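Local coordinates for DCN1-like protein 3 (PDB 4GBA) that promotes cullin neddylation by helping to transfer NEDD8 from N-terminally acetylated E2 enzymes to cullin-RBX complexes, binding both through its DCUN1 domain, at residues 18-23 against 56-61; 98-103 against 127-132. All coordinates share one frame; numbering follows the deposited sequence.

Contact 1 of 2, residues 18-23 against 56-61; sequences EREDAI and MCKFTR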
ATOM      1  N   GLU A  18     -25.237   7.546  -1.096  1.00 62.42           N
ATOM      2  CA  GLU A  18     -26.522   8.238  -1.123  1.00 62.87           C
ATOM      3  C   GLU A  18     -26.481   9.541  -0.334  1.00 60.56           C
ATOM      4  O   GLU A  18     -27.112  10.516  -0.724  1.00 60.98           O
ATOM      5  CB  GLU A  18     -27.633   7.342  -0.570  1.00 67.86           C
ATOM      6  CG  GLU A  18     -27.747   5.969  -1.248  1.00 76.73           C
ATOM      7  CD  GLU A  18     -26.715   4.963  -0.742  1.00 74.05           C
ATOM      8  OE1 GLU A  18     -25.527   5.330  -0.589  1.00 70.02           O
ATOM      9  OE2 GLU A  18     -27.103   3.801  -0.490  1.00 79.05           O
ATOM     10  N   ARG A  19     -25.736   9.552   0.768  1.00 59.39           N
ATOM     11  CA  ARG A  19     -25.731  10.689   1.680  1.00 55.48           C
ATOM     12  C   ARG A  19     -24.485  11.568   1.512  1.00 58.41           C
ATOM     13  O   ARG A  19     -24.597  12.759   1.235  0.75 57.24           O
ATOM     14  CB  ARG A  19     -25.869  10.214   3.131  1.00 56.15           C
ATOM     15  N   GLU A  20     -23.302  10.988   1.676  1.00 54.82           N
ATOM     16  CA  GLU A  20     -22.068  11.750   1.515  1.00 56.54           C
ATOM     17  C   GLU A  20     -21.755  12.049   0.050  1.00 56.27           C
ATOM     18  O   GLU A  20     -22.226  11.359  -0.839  1.00 61.09           O
ATOM     19  CB  GLU A  20     -20.895  11.010   2.147  1.00 57.74           C
ATOM     20  CG  GLU A  20     -20.776  11.200   3.643  1.00 62.83           C
ATOM     21  CD  GLU A  20     -19.567  10.484   4.217  1.00 69.66           C
ATOM     22  OE1 GLU A  20     -19.766   9.529   5.005  1.00 69.30           O
ATOM     23  OE2 GLU A  20     -18.421  10.876   3.879  1.00 67.89           O
ATOM     24  N   ASP A  21     -20.957  13.085  -0.190  1.00 53.73           N
ATOM     25  CA  ASP A  21     -20.490  13.413  -1.533  1.00 54.23           C
ATOM     26  C   ASP A  21     -19.169  12.695  -1.769  1.00 52.69           C
ATOM     27  O   ASP A  21     -18.115  13.324  -1.872  1.00 48.06           O
ATOM     28  CB  ASP A  21     -20.311  14.924  -1.687  1.00 54.14           C
ATOM     29  CG  ASP A  21     -20.236  15.365  -3.142  1.00 56.40           C
ATOM     30  OD1 ASP A  21     -20.777  14.661  -4.025  1.00 59.88           O
ATOM     31  OD2 ASP A  21     -19.647  16.439  -3.396  1.00 59.42           O
ATOM     32  N   ALA A  22     -19.242  11.370  -1.847  1.00 50.58           N
ATOM     33  CA  ALA A  22     -18.054  10.536  -1.894  1.00 44.76           C
ATOM     34  C   ALA A  22     -18.404   9.101  -2.247  1.00 45.50           C
ATOM     35  O   ALA A  22     -19.545   8.666  -2.109  1.00 44.76           O
ATOM     36  CB  ALA A  22     -17.318  10.577  -0.541  1.00 42.73           C
ATOM     37  N   ILE A  23     -17.401   8.368  -2.703  1.00 42.85           N
ATOM     38  CA  ILE A  23     -17.527   6.940  -2.847  1.00 41.43           C
ATOM     39  C   ILE A  23     -17.070   6.293  -1.547  1.00 43.04           C
ATOM     40  O   ILE A  23     -15.933   6.496  -1.106  1.00 41.70           O
ATOM     41  CB  ILE A  23     -16.707   6.439  -4.040  1.00 40.37           C
ATOM     42  CG1 ILE A  23     -17.175   7.163  -5.316  1.00 40.81           C
ATOM     43  CG2 ILE A  23     -16.802   4.910  -4.155  1.00 34.66           C
ATOM     44  CD1 ILE A  23     -16.553   6.669  -6.624  1.00 34.21           C
ATOM     45  N   MET A  56      -8.477   4.649   3.100  1.00 42.67           N
ATOM     46  CA  MET A  56      -8.894   3.397   2.472  1.00 41.56           C
ATOM     47  C   MET A  56     -10.393   3.289   2.312  1.00 41.43           C
ATOM     48  O   MET A  56     -11.134   3.596   3.246  1.00 37.56           O
ATOM     49  CB  MET A  56      -8.421   2.190   3.266  1.00 38.19           C
ATOM     50  CG  MET A  56      -7.134   1.639   2.773  1.00 40.53           C
ATOM     51  SD  MET A  56      -6.773   0.111   3.613  1.00 44.65           S
ATOM     52  CE  MET A  56      -5.026  -0.076   3.214  1.00 37.70           C
ATOM     53  N   CYS A  57     -10.814   2.837   1.127  1.00 37.00           N
ATOM     54  CA  CYS A  57     -12.207   2.495   0.849  1.00 37.66           C
ATOM     55  C   CYS A  57     -13.029   3.731   0.609  1.00 39.14           C
ATOM     56  O   CYS A  57     -14.252   3.698   0.743  1.00 42.18           O
ATOM     57  CB  CYS A  57     -12.843   1.689   1.995  1.00 41.50           C
ATOM     58  SG  CYS A  57     -12.031   0.135   2.400  1.00 41.90           S
ATOM     59  N   LYS A  58     -12.364   4.826   0.269  1.00 39.84           N
ATOM     60  CA  LYS A  58     -13.076   6.066   0.030  1.00 39.78           C
ATOM     61  C   LYS A  58     -12.382   6.925  -1.020  1.00 40.41           C
ATOM     62  O   LYS A  58     -11.158   7.098  -0.986  0.83 40.84           O
ATOM     63  CB  LYS A  58     -13.219   6.833   1.336  1.00 38.58           C
ATOM     64  CG  LYS A  58     -13.814   8.226   1.176  1.00 45.21           C
ATOM     65  CD  LYS A  58     -14.039   8.888   2.537  1.00 42.76           C
ATOM     66  CE  LYS A  58     -14.533  10.331   2.389  1.00 53.30           C
ATOM     67  NZ  LYS A  58     -15.094  10.904   3.656  1.00 51.57           N
ATOM     68  N   PHE A  59     -13.166   7.431  -1.969  1.00 36.73           N
ATOM     69  CA  PHE A  59     -12.721   8.485  -2.881  1.00 36.87           C
ATOM     70  C   PHE A  59     -13.703   9.629  -2.723  1.00 39.31           C
ATOM     71  O   PHE A  59     -14.874   9.478  -3.065  1.00 39.74           O
ATOM     72  CB  PHE A  59     -12.793   8.047  -4.345  1.00 31.85           C
ATOM     73  CG  PHE A  59     -11.872   6.918  -4.710  1.00 34.31           C
ATOM     74  CD1 PHE A  59     -10.599   6.833  -4.179  1.00 33.16           C
ATOM     75  CD2 PHE A  59     -12.289   5.936  -5.614  1.00 36.06           C
ATOM     76  CE1 PHE A  59      -9.744   5.801  -4.537  1.00 29.57           C
ATOM     77  CE2 PHE A  59     -11.444   4.894  -5.976  1.00 32.87           C
ATOM     78  CZ  PHE A  59     -10.164   4.832  -5.433  1.00 31.82           C
ATOM     79  N   THR A  60     -13.258  10.772  -2.212  1.00 39.73           N
ATOM     80  CA  THR A  60     -14.128  11.950  -2.197  1.00 42.11           C
ATOM     81  C   THR A  60     -14.391  12.393  -3.634  1.00 40.15           C
ATOM     82  O   THR A  60     -13.629  12.060  -4.549  1.00 35.85           O
ATOM     83  CB  THR A  60     -13.492  13.135  -1.433  1.00 39.70           C
ATOM     84  OG1 THR A  60     -12.351  13.604  -2.156  1.00 35.91           O
ATOM     85  CG2 THR A  60     -13.070  12.713  -0.028  1.00 35.54           C
ATOM     86  N   ARG A  61     -15.462  13.149  -3.837  1.00 40.44           N
ATOM     87  CA  ARG A  61     -15.723  13.728  -5.150  1.00 38.03           C
ATOM     88  C   ARG A  61     -14.469  14.341  -5.791  1.00 39.46           C
ATOM     89  O   ARG A  61     -14.187  14.079  -6.955  1.00 44.04           O
ATOM     90  CB  ARG A  61     -16.832  14.770  -5.067  1.00 42.99           C
ATOM     91  CG  ARG A  61     -17.017  15.546  -6.354  1.00 44.70           C
ATOM     92  CD  ARG A  61     -18.202  16.493  -6.290  1.00 46.47           C
ATOM     93  NE  ARG A  61     -18.713  16.771  -7.628  1.00 57.32           N
ATOM     94  CZ  ARG A  61     -19.764  16.159  -8.170  1.00 58.25           C
ATOM     95  NH1 ARG A  61     -20.446  15.245  -7.481  1.00 51.84           N
ATOM     96  NH2 ARG A  61     -20.145  16.474  -9.400  1.00 60.73           N
TER

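Contact 2 of 2, residues 98-103 against 127-132; sequences DLYRFT and KLVFTQ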
ATOM      1  N   ASP A  98       7.559   7.703  -4.297  1.00 38.08           N
ATOM      2  CA  ASP A  98       6.358   8.465  -3.967  1.00 41.41           C
ATOM      3  C   ASP A  98       5.186   7.539  -3.622  1.00 37.71           C
ATOM      4  O   ASP A  98       4.464   7.778  -2.657  1.00 34.14           O
ATOM      5  CB  ASP A  98       5.972   9.429  -5.095  1.00 36.87           C
ATOM      6  CG  ASP A  98       4.790  10.319  -4.721  1.00 40.93           C
ATOM      7  OD1 ASP A  98       5.000  11.317  -3.992  1.00 52.28           O
ATOM      8  OD2 ASP A  98       3.648  10.026  -5.147  1.00 38.14           O
ATOM      9  N   LEU A  99       5.009   6.490  -4.420  1.00 31.87           N
ATOM     10  CA  LEU A  99       3.975   5.505  -4.178  1.00 35.03           C
ATOM     11  C   LEU A  99       4.191   4.840  -2.818  1.00 35.78           C
ATOM     12  O   LEU A  99       3.242   4.648  -2.041  1.00 31.08           O
ATOM     13  CB  LEU A  99       3.989   4.452  -5.285  1.00 34.19           C
ATOM     14  CG  LEU A  99       3.280   3.146  -4.934  1.00 32.41           C
ATOM     15  CD1 LEU A  99       1.774   3.355  -4.865  1.00 30.90           C
ATOM     16  CD2 LEU A  99       3.651   2.081  -5.938  1.00 34.06           C
ATOM     17  N   TYR A 100       5.451   4.501  -2.543  1.00 34.69           N
ATOM     18  CA  TYR A 100       5.869   3.956  -1.250  1.00 35.25           C
ATOM     19  C   TYR A 100       5.547   4.869  -0.047  1.00 37.20           C
ATOM     20  O   TYR A 100       5.065   4.385   0.985  1.00 38.90           O
ATOM     21  CB  TYR A 100       7.357   3.582  -1.279  1.00 35.94           C
ATOM     22  CG  TYR A 100       7.819   2.815  -0.055  1.00 37.48           C
ATOM     23  CD1 TYR A 100       7.650   1.436   0.032  1.00 34.66           C
ATOM     24  CD2 TYR A 100       8.428   3.468   1.015  1.00 37.71           C
ATOM     25  CE1 TYR A 100       8.063   0.725   1.148  1.00 35.55           C
ATOM     26  CE2 TYR A 100       8.851   2.761   2.149  1.00 37.28           C
ATOM     27  CZ  TYR A 100       8.665   1.393   2.206  1.00 37.79           C
ATOM     28  OH  TYR A 100       9.076   0.689   3.322  1.00 35.05           O
ATOM     29  N   ARG A 101       5.796   6.174  -0.165  1.00 32.31           N
ATOM     30  CA  ARG A 101       5.442   7.100   0.915  1.00 34.06           C
ATOM     31  C   ARG A 101       3.924   7.216   1.091  1.00 36.05           C
ATOM     32  O   ARG A 101       3.428   7.239   2.222  1.00 39.33           O
ATOM     33  CB  ARG A 101       6.062   8.492   0.703  1.00 39.89           C
ATOM     34  CG  ARG A 101       7.542   8.461   0.318  1.00 53.67           C
ATOM     35  CD  ARG A 101       8.160   9.876   0.163  1.00 60.16           C
ATOM     36  NE  ARG A 101       9.092  10.162   1.259  1.00 73.37           N
ATOM     37  CZ  ARG A 101      10.192  10.909   1.162  1.00 68.77           C
ATOM     38  NH1 ARG A 101      10.527  11.471   0.001  1.00 59.92           N
ATOM     39  NH2 ARG A 101      10.965  11.084   2.238  1.00 51.41           N
ATOM     40  N   PHE A 102       3.201   7.311  -0.031  1.00 35.26           N
ATOM     41  CA  PHE A 102       1.737   7.339  -0.055  1.00 33.51           C
ATOM     42  C   PHE A 102       1.135   6.087   0.605  1.00 32.61           C
ATOM     43  O   PHE A 102       0.120   6.170   1.292  1.00 33.69           O
ATOM     44  CB  PHE A 102       1.198   7.453  -1.503  1.00 31.88           C
ATOM     45  CG  PHE A 102      -0.278   7.136  -1.621  1.00 33.92           C
ATOM     46  CD1 PHE A 102      -1.237   8.113  -1.379  1.00 31.36           C
ATOM     47  CD2 PHE A 102      -0.706   5.845  -1.925  1.00 33.22           C
ATOM     48  CE1 PHE A 102      -2.589   7.822  -1.461  1.00 29.92           C
ATOM     49  CE2 PHE A 102      -2.059   5.550  -2.006  1.00 32.76           C
ATOM     50  CZ  PHE A 102      -3.000   6.543  -1.773  1.00 30.90           C
ATOM     51  N   THR A 103       1.749   4.933   0.375  1.00 28.45           N
ATOM     52  CA  THR A 103       1.187   3.671   0.853  1.00 34.49           C
ATOM     53  C   THR A 103       1.086   3.638   2.392  1.00 36.12           C
ATOM     54  O   THR A 103       0.156   3.050   2.943  1.00 31.52           O
ATOM     55  CB  THR A 103       1.971   2.451   0.292  1.00 34.65           C
ATOM     56  OG1 THR A 103       1.893   2.451  -1.145  1.00 30.10           O
ATOM     57  CG2 THR A 103       1.412   1.130   0.831  1.00 33.79           C
ATOM     58  N   LYS A 127       3.819  -6.202   1.166  1.00 37.30           N
ATOM     59  CA  LYS A 127       3.690  -7.194   0.100  1.00 35.36           C
ATOM     60  C   LYS A 127       3.126  -6.557  -1.175  1.00 36.16           C
ATOM     61  O   LYS A 127       3.651  -6.746  -2.267  1.00 35.49           O
ATOM     62  CB  LYS A 127       2.751  -8.301   0.564  1.00 36.17           C
ATOM     63  CG  LYS A 127       2.848  -9.606  -0.202  1.00 43.77           C
ATOM     64  CD  LYS A 127       2.046 -10.719   0.506  1.00 48.86           C
ATOM     65  CE  LYS A 127       2.295 -10.711   2.033  1.00 54.13           C
ATOM     66  NZ  LYS A 127       1.599 -11.805   2.813  1.00 58.53           N
ATOM     67  N   LEU A 128       2.042  -5.807  -1.020  1.00 33.91           N
ATOM     68  CA  LEU A 128       1.404  -5.141  -2.138  1.00 36.49           C
ATOM     69  C   LEU A 128       2.321  -4.118  -2.853  1.00 39.38           C
ATOM     70  O   LEU A 128       2.477  -4.160  -4.081  1.00 38.46           O
ATOM     71  CB  LEU A 128       0.092  -4.478  -1.691  1.00 34.36           C
ATOM     72  CG  LEU A 128      -0.891  -4.183  -2.830  1.00 35.52           C
ATOM     73  CD1 LEU A 128      -1.180  -5.466  -3.601  1.00 30.31           C
ATOM     74  CD2 LEU A 128      -2.169  -3.560  -2.307  1.00 30.84           C
ATOM     75  N   VAL A 129       2.932  -3.213  -2.096  1.00 35.39           N
ATOM     76  CA  VAL A 129       3.709  -2.134  -2.705  1.00 35.99           C
ATOM     77  C   VAL A 129       4.934  -2.645  -3.494  1.00 35.84           C
ATOM     78  O   VAL A 129       5.326  -2.053  -4.509  1.00 37.05           O
ATOM     79  CB  VAL A 129       4.077  -1.020  -1.670  1.00 34.51           C
ATOM     80  CG1 VAL A 129       5.164  -1.485  -0.710  1.00 33.93           C
ATOM     81  CG2 VAL A 129       4.487   0.269  -2.382  1.00 31.33           C
ATOM     82  N   PHE A 130       5.510  -3.759  -3.052  1.00 35.24           N
ATOM     83  CA  PHE A 130       6.687  -4.322  -3.715  1.00 37.40           C
ATOM     84  C   PHE A 130       6.339  -5.299  -4.843  1.00 39.23           C
ATOM     85  O   PHE A 130       7.222  -5.967  -5.381  1.00 39.20           O
ATOM     86  CB  PHE A 130       7.617  -5.008  -2.700  1.00 37.65           C
ATOM     87  CG  PHE A 130       8.451  -4.045  -1.881  1.00 40.84           C
ATOM     88  CD1 PHE A 130       9.427  -3.255  -2.488  1.00 36.28           C
ATOM     89  CD2 PHE A 130       8.269  -3.935  -0.506  1.00 39.10           C
ATOM     90  CE1 PHE A 130      10.194  -2.375  -1.749  1.00 35.33           C
ATOM     91  CE2 PHE A 130       9.042  -3.047   0.246  1.00 39.34           C
ATOM     92  CZ  PHE A 130      10.005  -2.269  -0.375  1.00 35.97           C
ATOM     93  N   THR A 131       5.058  -5.376  -5.197  1.00 39.18           N
ATOM     94  CA  THR A 131       4.568  -6.303  -6.227  1.00 37.46           C
ATOM     95  C   THR A 131       5.485  -6.451  -7.459  1.00 40.93           C
ATOM     96  O   THR A 131       5.818  -7.567  -7.844  1.00 42.98           O
ATOM     97  CB  THR A 131       3.110  -5.946  -6.667  1.00 35.79           C
ATOM     98  OG1 THR A 131       2.204  -6.177  -5.576  1.00 37.35           O
ATOM     99  CG2 THR A 131       2.682  -6.778  -7.841  1.00 30.15           C
ATOM    100  N   GLN A 132       5.906  -5.346  -8.070  1.00 39.12           N
ATOM    101  CA  GLN A 132       6.707  -5.433  -9.298  1.00 43.83           C
ATOM    102  C   GLN A 132       8.198  -5.642  -9.051  1.00 48.04           C
ATOM    103  O   GLN A 132       8.949  -5.956  -9.966  1.00 54.26           O
ATOM    104  CB  GLN A 132       6.502  -4.201 -10.191  1.00 40.39           C
ATOM    105  CG  GLN A 132       5.034  -3.885 -10.465  1.00 40.49           C
ATOM    106  CD  GLN A 132       4.831  -2.970 -11.664  1.00 42.61           C
ATOM    107  OE1 GLN A 132       4.594  -3.441 -12.774  1.00 46.47           O
ATOM    108  NE2 GLN A 132       4.895  -1.662 -11.440  1.00 37.37           N
TER

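Contact 1 of 2, residues 18-23 against 56-61
Ile23 and Phe59 form the hydrogen-bonded pair of a minimal two-stranded antiparallel sheet, in which strand 22-23 runs beside strand 59-60. Ile23 N donates to Phe59 O at 2.8 Å. In return Phe59 N reaches Ile23 O at 3.0 Å. That same Ile23 oxygen takes a CA-H...O contact from Lys58 CA, and a weak bond from Arg61 N to Asp21 O extends the pairing past the strands.

Apolar contact follows the two faces. On one, Ile23 CB lies 4.2 Å from Phe59 CB. Ile23 CD1 sits at the edge of the Phe59 ring, near its plane. Ala22 and Thr60 share the other face.

Charged groups border the sheet. Lys58, its chain extended throughout, passes CE beside Ala22 CB and brings NZ to Glu20 OE2 at 3.3 Å, a weak bond within a salt bridge. A methionine in its place would probably leave the Glu20 carboxylate without this charged mate. Asp21 OD1 lies at the edge of the Arg61 guanidinium, 3.5 Å from Arg61 NH1, while Arg61 NH2 pairs with Glu9.

The pairing joins the segments that lead into helices 25-34 and 61-71. Thr60 N-caps helix 61-71, whose Phe64 touches Ile23 and Phe59; Phe59 also packs on helix 25-34 and a modified side chain of the bound peptide, while helix 7-13 covers Ile23 through Phe12.

Contact 2 of 2, residues 98-103 against 127-132
A helix-helix junction in the cullin-binding part of the DCUN1 domain brings Val129, in the last turn of helix 119-129, against Leu99, Tyr100 and Thr103 of helix 93-107. Val129 carries this buried contact, and its two methyl groups divide the work. CG1 stands between the backbone N and the carbonyl carbon, the crowded position (chi1 73°), and meets the Tyr100 ring at CD1, 3.9 Å away. CG2, anti to the backbone N, lies against Leu99 and Thr103, 4.0 Å from Leu99 CG. The Leu99 and Val129 side chains run alongside one another with opposite sense, whereas Tyr100 lies roughly perpendicular to Val129.

Phe130, where the chain leaves helical geometry, extends the apolar surface. Its CZ comes 3.9 Å from Tyr100 CE1, and the two rings meet obliquely with their planes at 50°. Tyr100 CG is anti to the backbone N (chi1 -171°), which sets the start of a side chain whose ring then turns CD1 to Val129 and CE1 to Phe130. The Tyr100 OH is hydrogen-bonded to Trp126 NE1, on the same helix as Val129, and to Trp160 O of helix 157-169, and the ring stacks on Trp160. The tyrosine therefore ties the junction to helix 157-169, while Leu99 and Thr103 also touch helix 42-50, through Trp49 and Leu45.

The Thr103 hydroxyl, set against the apolar Val129, is satisfied on its own helix. Thr103 OG1, 3.6 Å from Val129 CG2, donates to Leu99 O at 2.7 Å from above the carbonyl plane, and Thr103 N reaches the same oxygen from the opposite face.

Both segments of contact 1 precede those of contact 2 along the chain, and all four belong to the DCUN1 domain. The contact centres lie about 23 Å apart and their nearest atoms about 6 Å, without touching. Contact 1 is a partly buried strand pairing toward one end of the chain; contact 2 joins helices 93-107 and 119-129 close to its centre. Helix 61-71, which starts at the end of contact 1, and helix 76-89 lead on to contact 2, and helix 42-50, which lies between the segments of contact 1 in sequence, packs against contact 2. The bound peptide touches residues from both 56-61 and 127-132, consistent with the acetylated E2 terminus binding between these two regions.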